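Local coordinates for alpha-1,3-glucanase (Bacillus circulans, PDB 5ZRU), which hydrolyses the alpha-1,3-linkages of alpha-1,3-glucan, this chain being the catalytic unit of a larger modular family GH87 enzyme, at residues T78-M83 with I370-D375; S112-Q117 with V316-C321; F170-A175 with R345-L350. All blocks are in the same frame, centred on the assembly; numbering follows the deposited sequence.

Contact 1 of 3, residues T78-M83 with I370-D375; sequences TMRFTM and IRNNGD. With CA (calcium ion), chain J.
Arg-80 and Asn-372 illustrate how a beta-sandwich can dock on the flank of a parallel beta-helix, here by a side-chain hydrogen bond, one of several polar links between the two modules. Arg-80 leaves strand 76-82 of the antiparallel module with CG trans to the backbone N (chi1 -172°) and its chain extended from CG to NE, a reach that carries the guanidinium across a gap the backbones themselves do not close. Its NH2 donates to Asn-372 OD1 over 3.0 Å. The oxygen lies almost exactly in the guanidinium plane, and the donor stands well above the carbonyl plane, off the lone pairs, with the two planes 90° apart. Nearer the backbones, Arg-80 CD and Arg-371 CD come within 4.4 Å. The like charges of these two arginines are probably offset by acids: Arg-80 NH1 pairs with the calcium ligand Asp-169, Arg-371 with Glu-172, Glu-139 and Glu-402. Asn-372 ND2 goes to Asn-348 OD1 of the preceding coil and to Phe-137 O.

The far end of 370-375, though also buried, is hydrated around a metal. There Asp-375 and Asp-352 share a calcium ion; four waters complete much of the shell, and Asp-375 OD1 sits 2.6 Å from the calcium.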
loop_
_atom_site.group_PDB
_atom_site.type_symbol
_atom_site.label_atom_id
_atom_site.label_comp_id
_atom_site.label_asym_id
_atom_site.label_seq_id
_atom_site.Cartn_x
_atom_site.Cartn_y
_atom_site.Cartn_z
ATOM N N THR A 78 -10.177 13.129 2.123
ATOM C CA THR A 78 -8.865 12.602 2.475
ATOM C C THR A 78 -7.821 13.529 1.872
ATOM O O THR A 78 -7.995 14.025 0.758
ATOM C CB THR A 78 -8.669 11.174 1.952
ATOM O OG1 THR A 78 -9.753 10.356 2.398
ATOM C CG2 THR A 78 -7.364 10.586 2.472
ATOM N N MET A 79 -6.761 13.805 2.627
ATOM C CA MET A 79 -5.699 14.688 2.156
ATOM C C MET A 79 -4.366 13.968 2.278
ATOM O O MET A 79 -4.045 13.439 3.346
ATOM C CB MET A 79 -5.657 16.000 2.952
ATOM C CG MET A 79 -4.489 16.923 2.522
ATOM S SD MET A 79 -4.508 18.523 3.372
ATOM C CE MET A 79 -4.180 18.000 5.053
ATOM N N ARG A 80 -3.595 13.949 1.192
ATOM C CA ARG A 80 -2.213 13.486 1.236
ATOM C C ARG A 80 -1.312 14.707 1.361
ATOM O O ARG A 80 -1.387 15.628 0.533
ATOM C CB ARG A 80 -1.855 12.654 0.007
ATOM C CG ARG A 80 -0.477 11.990 0.109
ATOM C CD ARG A 80 -0.298 10.946 -0.974
ATOM N NE ARG A 80 0.921 10.165 -0.782
ATOM C CZ ARG A 80 2.072 10.405 -1.400
ATOM N NH1 ARG A 80 2.180 11.413 -2.263
ATOM N NH2 ARG A 80 3.121 9.623 -1.160
ATOM N N PHE A 81 -0.474 14.718 2.397
ATOM C CA PHE A 81 0.255 15.915 2.801
ATOM C C PHE A 81 1.654 15.522 3.256
ATOM O O PHE A 81 1.944 14.346 3.501
ATOM C CB PHE A 81 -0.463 16.644 3.955
ATOM C CG PHE A 81 -0.326 15.926 5.271
ATOM C CD1 PHE A 81 -1.142 14.846 5.561
ATOM C CD2 PHE A 81 0.663 16.280 6.178
ATOM C CE1 PHE A 81 -1.000 14.140 6.753
ATOM C CE2 PHE A 81 0.826 15.585 7.361
ATOM C CZ PHE A 81 -0.016 14.507 7.658
ATOM N N THR A 82 2.516 16.533 3.422
ATOM C CA THR A 82 3.812 16.346 4.070
ATOM C C THR A 82 4.047 17.490 5.050
ATOM O O THR A 82 3.550 18.604 4.857
ATOM C CB THR A 82 4.977 16.281 3.048
ATOM O OG1 THR A 82 6.227 16.161 3.745
ATOM C CG2 THR A 82 5.020 17.551 2.197
ATOM N N MET A 83 4.791 17.201 6.112
ATOM C CA MET A 83 5.248 18.212 7.057
ATOM C C MET A 83 6.562 17.721 7.658
ATOM O O MET A 83 6.876 16.534 7.575
ATOM C CB MET A 83 4.201 18.482 8.153
ATOM C CG MET A 83 4.003 17.324 9.128
ATOM S SD MET A 83 2.642 17.632 10.269
ATOM C CE MET A 83 3.356 18.749 11.472
ATOM N N ILE A 370 -3.957 0.594 -2.459
ATOM C CA ILE A 370 -2.734 0.181 -1.768
ATOM C C ILE A 370 -1.746 1.325 -1.958
ATOM O O ILE A 370 -1.182 1.464 -3.042
ATOM C CB ILE A 370 -2.172 -1.129 -2.336
ATOM C CG1 ILE A 370 -3.297 -2.173 -2.502
ATOM C CG2 ILE A 370 -1.000 -1.646 -1.468
ATOM C CD1 ILE A 370 -3.950 -2.599 -1.197
ATOM N N ARG A 371 -1.534 2.159 -0.935
ATOM C CA ARG A 371 -0.868 3.435 -1.187
ATOM C C ARG A 371 0.190 3.755 -0.141
ATOM O O ARG A 371 -0.065 3.634 1.058
ATOM C CB ARG A 371 -1.894 4.584 -1.246
ATOM C CG ARG A 371 -1.282 5.920 -1.658
ATOM C CD ARG A 371 -2.320 7.053 -1.642
ATOM N NE ARG A 371 -3.381 6.856 -2.618
ATOM C CZ ARG A 371 -4.606 7.376 -2.523
ATOM N NH1 ARG A 371 -4.959 8.112 -1.472
ATOM N NH2 ARG A 371 -5.491 7.129 -3.474
ATOM N N ASN A 372 1.376 4.167 -0.601
ATOM C CA ASN A 372 2.374 4.822 0.256
ATOM C C ASN A 372 2.913 3.879 1.332
ATOM O O ASN A 372 3.132 4.284 2.474
ATOM C CB ASN A 372 1.800 6.096 0.895
ATOM C CG ASN A 372 2.881 7.080 1.326
ATOM O OD1 ASN A 372 3.829 7.350 0.587
ATOM N ND2 ASN A 372 2.725 7.639 2.520
ATOM N N ASN A 373 3.155 2.626 0.963
ATOM C CA ASN A 373 3.674 1.633 1.896
ATOM C C ASN A 373 5.186 1.467 1.747
ATOM O O ASN A 373 5.772 1.761 0.700
ATOM C CB ASN A 373 2.954 0.293 1.693
ATOM C CG ASN A 373 1.480 0.381 2.045
ATOM O OD1 ASN A 373 1.131 0.601 3.199
ATOM N ND2 ASN A 373 0.603 0.221 1.047
ATOM N N GLY A 374 5.816 0.974 2.816
ATOM C CA GLY A 374 7.266 0.957 2.920
ATOM C C GLY A 374 7.954 -0.353 2.613
ATOM O O GLY A 374 9.086 -0.592 3.057
ATOM N N ASP A 375 7.277 -1.201 1.846
ATOM C CA ASP A 375 7.822 -2.441 1.311
ATOM C C ASP A 375 6.847 -2.858 0.211
ATOM O O ASP A 375 6.026 -2.041 -0.226
ATOM C CB ASP A 375 8.017 -3.471 2.441
ATOM C CG ASP A 375 9.190 -4.417 2.191
ATOM O OD1 ASP A 375 9.219 -5.071 1.136
ATOM O OD2 ASP A 375 10.077 -4.512 3.063
HETATM CA CA CA J . 8.229 -7.015 2.533
HETATM O O HOH W 1 8.746 -6.781 4.754
HETATM O O HOH W 2 10.325 -7.393 2.172
HETATM O O HOH W 3 8.553 -8.861 3.841
HETATM O O HOH W 4 7.610 -8.035 0.849
#

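Contact 2 of 3, residues S112-Q117 with V316-C321; sequences SYYSWQ and VEHFEC. With CA (calcium ion), chain I; PE5 (3,6,9,12,15,18,21,24-octaoxahexacosan-1-ol), chain C.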
loop_
_atom_site.group_PDB
_atom_site.type_symbol
_atom_site.label_atom_id
_atom_site.label_comp_id
_atom_site.label_asym_id
_atom_site.label_seq_id
_atom_site.Cartn_x
_atom_site.Cartn_y
_atom_site.Cartn_z
ATOM N N SER A 112 3.744 14.488 11.913
ATOM C CA SER A 112 4.727 13.681 11.195
ATOM C C SER A 112 5.179 12.481 12.015
ATOM O O SER A 112 6.132 11.803 11.624
ATOM C CB SER A 112 5.936 14.528 10.762
ATOM O OG SER A 112 6.485 15.291 11.831
ATOM N N TYR A 113 4.480 12.190 13.121
ATOM C CA TYR A 113 4.809 11.054 13.988
ATOM C C TYR A 113 4.899 9.743 13.213
ATOM O O TYR A 113 5.849 8.970 13.388
ATOM C CB TYR A 113 3.756 10.930 15.095
ATOM C CG TYR A 113 3.914 9.698 15.980
ATOM C CD1 TYR A 113 4.781 9.713 17.070
ATOM C CD2 TYR A 113 3.194 8.530 15.729
ATOM C CE1 TYR A 113 4.932 8.607 17.896
ATOM C CE2 TYR A 113 3.346 7.397 16.555
ATOM C CZ TYR A 113 4.213 7.457 17.633
ATOM O OH TYR A 113 4.373 6.377 18.459
ATOM N N TYR A 114 3.888 9.454 12.385
ATOM C CA TYR A 114 3.824 8.155 11.722
ATOM C C TYR A 114 4.854 8.027 10.614
ATOM O O TYR A 114 5.415 6.943 10.401
ATOM C CB TYR A 114 2.439 7.929 11.125
ATOM C CG TYR A 114 1.330 8.066 12.115
ATOM C CD1 TYR A 114 1.062 7.060 13.035
ATOM C CD2 TYR A 114 0.524 9.199 12.112
ATOM C CE1 TYR A 114 0.019 7.192 13.947
ATOM C CE2 TYR A 114 -0.512 9.336 13.004
ATOM C CZ TYR A 114 -0.756 8.337 13.925
ATOM O OH TYR A 114 -1.809 8.515 14.803
ATOM N N SER A 115 5.069 9.105 9.866
ATOM C CA SER A 115 5.834 9.089 8.632
ATOM C C SER A 115 7.310 9.336 8.941
ATOM O O SER A 115 7.716 9.401 10.107
ATOM C CB SER A 115 5.250 10.120 7.658
ATOM O OG SER A 115 5.101 11.395 8.293
ATOM N N TRP A 116 8.117 9.459 7.884
ATOM C CA TRP A 116 9.561 9.712 7.898
ATOM C C TRP A 116 10.359 8.510 8.403
ATOM O O TRP A 116 10.318 8.171 9.592
ATOM C CB TRP A 116 9.904 10.971 8.709
ATOM C CG TRP A 116 9.394 12.226 8.052
ATOM C CD1 TRP A 116 8.141 12.755 8.170
ATOM C CD2 TRP A 116 10.114 13.101 7.165
ATOM N NE1 TRP A 116 8.035 13.899 7.415
ATOM C CE2 TRP A 116 9.226 14.129 6.783
ATOM C CE3 TRP A 116 11.422 13.113 6.656
ATOM C CZ2 TRP A 116 9.605 15.172 5.933
ATOM C CZ3 TRP A 116 11.794 14.147 5.803
ATOM C CH2 TRP A 116 10.883 15.158 5.445
ATOM N N GLN A 117 11.064 7.865 7.474
ATOM C CA GLN A 117 11.986 6.759 7.713
ATOM C C GLN A 117 13.274 7.059 6.963
ATOM O O GLN A 117 13.238 7.622 5.869
ATOM C CB GLN A 117 11.412 5.421 7.226
ATOM C CG GLN A 117 10.216 4.925 8.023
ATOM C CD GLN A 117 10.655 4.235 9.299
ATOM O OE1 GLN A 117 10.955 3.046 9.283
ATOM N NE2 GLN A 117 10.701 4.980 10.406
ATOM N N VAL A 316 -7.028 0.926 6.818
ATOM C CA VAL A 316 -5.996 0.707 7.831
ATOM C C VAL A 316 -4.717 1.418 7.417
ATOM O O VAL A 316 -4.329 1.399 6.242
ATOM C CB VAL A 316 -5.727 -0.793 8.095
ATOM C CG1 VAL A 316 -6.988 -1.459 8.630
ATOM C CG2 VAL A 316 -5.209 -1.498 6.835
ATOM N N GLU A 317 -4.072 2.072 8.383
ATOM C CA GLU A 317 -2.853 2.801 8.078
ATOM C C GLU A 317 -1.947 2.867 9.299
ATOM O O GLU A 317 -2.389 2.719 10.440
ATOM C CB GLU A 317 -3.151 4.220 7.554
ATOM C CG GLU A 317 -4.016 5.097 8.422
ATOM C CD GLU A 317 -4.368 6.438 7.749
ATOM O OE1 GLU A 317 -3.868 6.717 6.637
ATOM O OE2 GLU A 317 -5.152 7.209 8.341
ATOM N N HIS A 318 -0.662 3.107 9.025
ATOM C CA HIS A 318 0.372 3.352 10.027
ATOM C C HIS A 318 0.745 2.109 10.820
ATOM O O HIS A 318 1.345 2.212 11.899
ATOM C CB HIS A 318 -0.032 4.492 10.973
ATOM C CG HIS A 318 -0.425 5.740 10.254
ATOM N ND1 HIS A 318 -1.466 6.543 10.667
ATOM C CD2 HIS A 318 0.082 6.320 9.141
ATOM C CE1 HIS A 318 -1.586 7.565 9.836
ATOM N NE2 HIS A 318 -0.655 7.454 8.904
ATOM N N PHE A 319 0.437 0.925 10.308
ATOM C CA PHE A 319 0.878 -0.296 10.970
ATOM C C PHE A 319 2.211 -0.749 10.391
ATOM O O PHE A 319 2.720 -0.180 9.426
ATOM C CB PHE A 319 -0.193 -1.384 10.841
ATOM C CG PHE A 319 -1.435 -1.080 11.636
ATOM C CD1 PHE A 319 -1.519 -1.443 12.975
ATOM C CD2 PHE A 319 -2.485 -0.382 11.065
ATOM C CE1 PHE A 319 -2.649 -1.136 13.728
ATOM C CE2 PHE A 319 -3.624 -0.076 11.798
ATOM C CZ PHE A 319 -3.705 -0.445 13.142
ATOM N N GLU A 320 2.790 -1.781 11.005
ATOM C CA GLU A 320 4.015 -2.365 10.469
ATOM C C GLU A 320 3.788 -2.852 9.049
ATOM O O GLU A 320 4.560 -2.543 8.137
ATOM C CB GLU A 320 4.468 -3.516 11.366
ATOM C CG GLU A 320 5.656 -4.296 10.834
ATOM C CD GLU A 320 5.934 -5.534 11.659
ATOM O OE1 GLU A 320 5.058 -5.918 12.465
ATOM O OE2 GLU A 320 7.020 -6.124 11.500
ATOM N N CYS A 321 2.731 -3.636 8.860
ATOM C CA CYS A 321 2.165 -3.974 7.567
ATOM C C CYS A 321 0.659 -3.824 7.699
ATOM O O CYS A 321 0.118 -3.884 8.808
ATOM C CB CYS A 321 2.481 -5.416 7.140
ATOM S SG CYS A 321 4.214 -5.903 7.189
HETATM CA CA CA I . 9.285 8.787 11.682
HETATM C C48 PE5 C . -2.778 8.066 19.519
HETATM C C50 PE5 C . -1.744 8.151 18.391
HETATM O O1 PE5 C . -1.058 9.373 18.458
HETATM C C1 PE5 C . -0.035 9.528 17.512
HETATM C C2 PE5 C . 0.514 10.957 17.535
HETATM O O2 PE5 C . -0.483 11.853 17.132
HETATM C C3 PE5 C . -0.165 13.210 17.246
HETATM C C4 PE5 C . -1.374 14.060 16.833
HETATM O O3 PE5 C . -1.773 13.724 15.531
HETATM C C5 PE5 C . -2.817 14.482 14.981
HETATM C C6 PE5 C . -3.875 13.565 14.350
HETATM O O4 PE5 C . -3.585 13.266 13.009
HETATM C C7 PE5 C . -3.837 11.944 12.604
HETATM C C8 PE5 C . -5.271 11.540 12.952
HETATM O O5 PE5 C . -5.392 10.155 12.878
HETATM C C9 PE5 C . -6.574 9.636 13.427
HETATM C C10 PE5 C . -7.497 9.220 12.290
HETATM O O6 PE5 C . -8.737 9.840 12.451
HETATM C C11 PE5 C . -9.503 9.929 11.286
HETATM C C12 PE5 C . -10.682 10.866 11.504
HETATM O O7 PE5 C . -11.838 10.107 11.332
HETATM C C13 PE5 C . -12.878 10.752 10.657
HETATM C C14 PE5 C . -14.196 10.113 11.089
HETATM O O8 PE5 C . -14.093 9.772 12.442
HETATM C C15 PE5 C . -15.200 9.105 12.992
HETATM C C16 PE5 C . -15.817 9.972 14.099
HETATM O O52 PE5 C . -15.529 9.446 15.365
HETATM O O HOH W 5 8.718 11.236 12.112
HETATM O O HOH W 6 8.452 9.055 13.999
HETATM O O HOH W 7 8.039 6.797 11.389
HETATM O O HOH W 8 10.642 7.067 12.834
HETATM O O HOH W 9 11.373 9.799 12.168
#
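Tyr-114 and His-318 lie face to face in an offset stack, the example here of two modules joined through flat rings. The centroids are 3.7 Å apart and the planes differ by only 7°. His-318 ND1 rides 3.3 Å above the middle of the phenol ring, while Tyr-114 CG covers the centre of the imidazole. The side chains cross at about a right angle, and Tyr-114 CB adds a CH-pi contact at 3.7 Å from the imidazole centroid. Both CG atoms stand trans to their carbonyl carbons (chi1 -55° and -53°), which turns each ring toward the other module.

The pile continues outward: Tyr-113 CD2 rests near the rim of the other phenol face, and Glu-317 CG on the other imidazole face. Bonds at both nitrogens fix the rotation of the imidazole; the phenol is anchored at its OH and held flat by the stack. Asn-285 serves the two at once, its OD1 bonded to His-318 ND1 and its ND2 to Tyr-114 OH, while Asp-138 takes His-318 NE2. A bound polyether chain also passes the phenol, with its C1 3.4 Å from Tyr-114 OH.

Further out, the loop binds a calcium ion. Ser-115 O lies 2.3 Å from the calcium, Trp-116 O is a second direct ligand, and five waters fill the remaining positions. Three of those waters donate to the carbonyl oxygens of Ser-112, Tyr-113 and Tyr-114, consistent with the metal helping to order the turn that carries the stacked tyrosine.

The loop links strands 103-111 and 117-119 of the sandwich module beside strand 132-144, whereas His-318 occupies the turn that follows strand 310-317 of the beta-helix, a strand paired in parallel with 277-285 and 345-347.

Contact 3 of 3, residues F170-A175 with R345-L350; sequences FLEIEA and RIRNNL
Glu-174 OE2 is gripped twice, by Arg-345 NH2 at 2.8 Å and by the indole NE1 of Trp-253. Its twin OE1 accepts from Arg-345 NH1, also at 2.8 Å, with an N-H...O angle of 163°. The result is an end-on, bidentate salt bridge in which each oxygen uses its syn lone pair, although the carboxylate is rotated 34° from the guanidinium plane. Two extended chains meeting from opposite directions make the span possible.

Two residues along each strand, the second pair shows the looser version of the same theme. Glu-172 OE1 stands 3.7 Å from Arg-347 NH2, a long salt bridge with the oxygen well out of the guanidinium plane, so attraction there is one of charge alone. A water mediates instead, donating to Glu-172 OE1 over 2.7 Å and accepting from Arg-347 NH1 over 2.8 Å at the guanidinium edge. Both residues have further partners: Arg-20 pairs with Glu-172 OE2, and Glu-139 and Ser-369 hold Arg-347.

Strand 166-174, flanked by 76-82 in the sandwich module, thus faces strand 345-347, which lies between 310-317 and 369-371 on the wall of the beta-helix.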
loop_
_atom_site.group_PDB
_atom_site.type_symbol
_atom_site.label_atom_id
_atom_site.label_comp_id
_atom_site.label_asym_id
_atom_site.label_seq_id
_atom_site.Cartn_x
_atom_site.Cartn_y
_atom_site.Cartn_z
ATOM N N PHE A 170 -2.745 16.111 -2.751
ATOM C CA PHE A 170 -4.072 16.060 -3.354
ATOM C C PHE A 170 -5.119 15.911 -2.261
ATOM O O PHE A 170 -4.807 15.612 -1.108
ATOM C CB PHE A 170 -4.197 14.916 -4.374
ATOM C CG PHE A 170 -3.895 13.539 -3.810
ATOM C CD1 PHE A 170 -4.811 12.881 -3.003
ATOM C CD2 PHE A 170 -2.720 12.886 -4.139
ATOM C CE1 PHE A 170 -4.536 11.599 -2.483
ATOM C CE2 PHE A 170 -2.443 11.601 -3.636
ATOM C CZ PHE A 170 -3.355 10.967 -2.811
ATOM N N LEU A 171 -6.370 16.124 -2.656
ATOM C CA LEU A 171 -7.537 15.705 -1.898
ATOM C C LEU A 171 -8.279 14.626 -2.673
ATOM O O LEU A 171 -8.296 14.623 -3.908
ATOM C CB LEU A 171 -8.493 16.874 -1.635
ATOM C CG LEU A 171 -7.921 18.130 -0.978
ATOM C CD1 LEU A 171 -9.034 19.177 -0.783
ATOM C CD2 LEU A 171 -7.274 17.772 0.342
ATOM N N GLU A 172 -8.895 13.707 -1.937
ATOM C CA GLU A 172 -9.870 12.776 -2.491
ATOM C C GLU A 172 -11.184 12.990 -1.753
ATOM O O GLU A 172 -11.200 13.081 -0.523
ATOM C CB GLU A 172 -9.373 11.326 -2.382
ATOM C CG GLU A 172 -8.313 11.020 -3.432
ATOM C CD GLU A 172 -7.619 9.677 -3.257
ATOM O OE1 GLU A 172 -7.704 9.086 -2.166
ATOM O OE2 GLU A 172 -6.989 9.214 -4.230
ATOM N N ILE A 173 -12.273 13.137 -2.502
ATOM C CA ILE A 173 -13.535 13.615 -1.945
ATOM C C ILE A 173 -14.635 12.647 -2.347
ATOM O O ILE A 173 -14.721 12.254 -3.515
ATOM C CB ILE A 173 -13.852 15.049 -2.420
ATOM C CG1 ILE A 173 -12.741 16.008 -1.988
ATOM C CG2 ILE A 173 -15.178 15.530 -1.851
ATOM C CD1 ILE A 173 -12.937 17.460 -2.448
ATOM N N GLU A 174 -15.466 12.258 -1.383
ATOM C CA GLU A 174 -16.486 11.250 -1.629
ATOM C C GLU A 174 -17.703 11.534 -0.763
ATOM O O GLU A 174 -17.599 12.151 0.301
ATOM C CB GLU A 174 -15.957 9.840 -1.330
ATOM C CG GLU A 174 -15.603 9.615 0.123
ATOM C CD GLU A 174 -14.737 8.392 0.314
ATOM O OE1 GLU A 174 -13.500 8.520 0.176
ATOM O OE2 GLU A 174 -15.289 7.307 0.587
ATOM N N ALA A 175 -18.861 11.069 -1.226
ATOM C CA ALA A 175 -20.061 11.120 -0.403
ATOM C C ALA A 175 -19.994 10.009 0.637
ATOM O O ALA A 175 -19.618 8.876 0.331
ATOM C CB ALA A 175 -21.315 10.971 -1.264
ATOM N N ARG A 345 -8.733 0.067 1.906
ATOM C CA ARG A 345 -7.746 1.133 1.766
ATOM C C ARG A 345 -6.618 0.806 2.730
ATOM O O ARG A 345 -6.805 0.832 3.950
ATOM C CB ARG A 345 -8.373 2.495 2.057
ATOM C CG ARG A 345 -9.585 2.771 1.147
ATOM C CD ARG A 345 -10.342 4.056 1.531
ATOM N NE ARG A 345 -11.685 4.062 0.935
ATOM C CZ ARG A 345 -12.417 5.159 0.744
ATOM N NH1 ARG A 345 -11.937 6.337 1.098
ATOM N NH2 ARG A 345 -13.625 5.081 0.184
ATOM N N ILE A 346 -5.466 0.450 2.187
ATOM C CA ILE A 346 -4.365 -0.078 2.978
ATOM C C ILE A 346 -3.188 0.828 2.661
ATOM O O ILE A 346 -2.596 0.730 1.581
ATOM C CB ILE A 346 -4.074 -1.546 2.648
ATOM C CG1 ILE A 346 -5.350 -2.384 2.829
ATOM C CG2 ILE A 346 -2.928 -2.072 3.522
ATOM C CD1 ILE A 346 -5.334 -3.752 2.100
ATOM N N ARG A 347 -2.888 1.762 3.564
ATOM C CA ARG A 347 -2.070 2.910 3.189
ATOM C C ARG A 347 -1.122 3.300 4.307
ATOM O O ARG A 347 -1.393 3.057 5.484
ATOM C CB ARG A 347 -2.938 4.130 2.836
ATOM C CG ARG A 347 -3.999 3.871 1.754
ATOM C CD ARG A 347 -4.734 5.176 1.429
ATOM N NE ARG A 347 -5.736 5.017 0.370
ATOM C CZ ARG A 347 -6.784 5.821 0.228
ATOM N NH1 ARG A 347 -6.950 6.829 1.086
ATOM N NH2 ARG A 347 -7.669 5.623 -0.760
ATOM N N ASN A 348 0.003 3.907 3.927
ATOM C CA ASN A 348 0.889 4.561 4.895
ATOM C C ASN A 348 1.364 3.599 5.980
ATOM O O ASN A 348 1.483 3.970 7.148
ATOM C CB ASN A 348 0.192 5.770 5.528
ATOM C CG ASN A 348 -0.462 6.648 4.512
ATOM O OD1 ASN A 348 0.187 7.117 3.575
ATOM N ND2 ASN A 348 -1.766 6.874 4.674
ATOM N N ASN A 349 1.645 2.358 5.604
ATOM C CA ASN A 349 2.254 1.420 6.531
ATOM C C ASN A 349 3.769 1.413 6.337
ATOM O O ASN A 349 4.288 1.779 5.271
ATOM C CB ASN A 349 1.670 0.017 6.345
ATOM C CG ASN A 349 0.162 -0.005 6.520
ATOM O OD1 ASN A 349 -0.343 0.062 7.646
ATOM N ND2 ASN A 349 -0.573 -0.083 5.397
ATOM N N LEU A 350 4.475 1.023 7.407
ATOM C CA LEU A 350 5.936 1.095 7.438
ATOM C C LEU A 350 6.598 0.019 6.585
ATOM O O LEU A 350 7.785 0.143 6.264
ATOM C CB LEU A 350 6.430 0.987 8.886
ATOM C CG LEU A 350 6.086 2.205 9.747
ATOM C CD1 LEU A 350 6.032 1.855 11.218
ATOM C CD2 LEU A 350 7.099 3.345 9.505
HETATM O O HOH W 10 -9.112 8.300 -0.011
#

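How the contacts relate
All three contacts are buried and all join the antiparallel module to the parallel beta-helix, so they belong to one domain interface. Contacts 1 and 3 use neighbouring strands on both sides and are linked by charged pairs through Arg-371 and Glu-172. Contact 2 relies on a loop and on ring stacking in place of ion pairs, and is tied to contact 1 by Trp-116 NE1 and Met-83 O. On the beta-helix side, His-318, Asn-348 and Asn-372 occupy corresponding turns of successive coils, each with positive phi. A calcium ion is bound by a residue of contact 1 remote from its touching side chains, and another by the loop of contact 2, whereas contact 3 has none among its own residues.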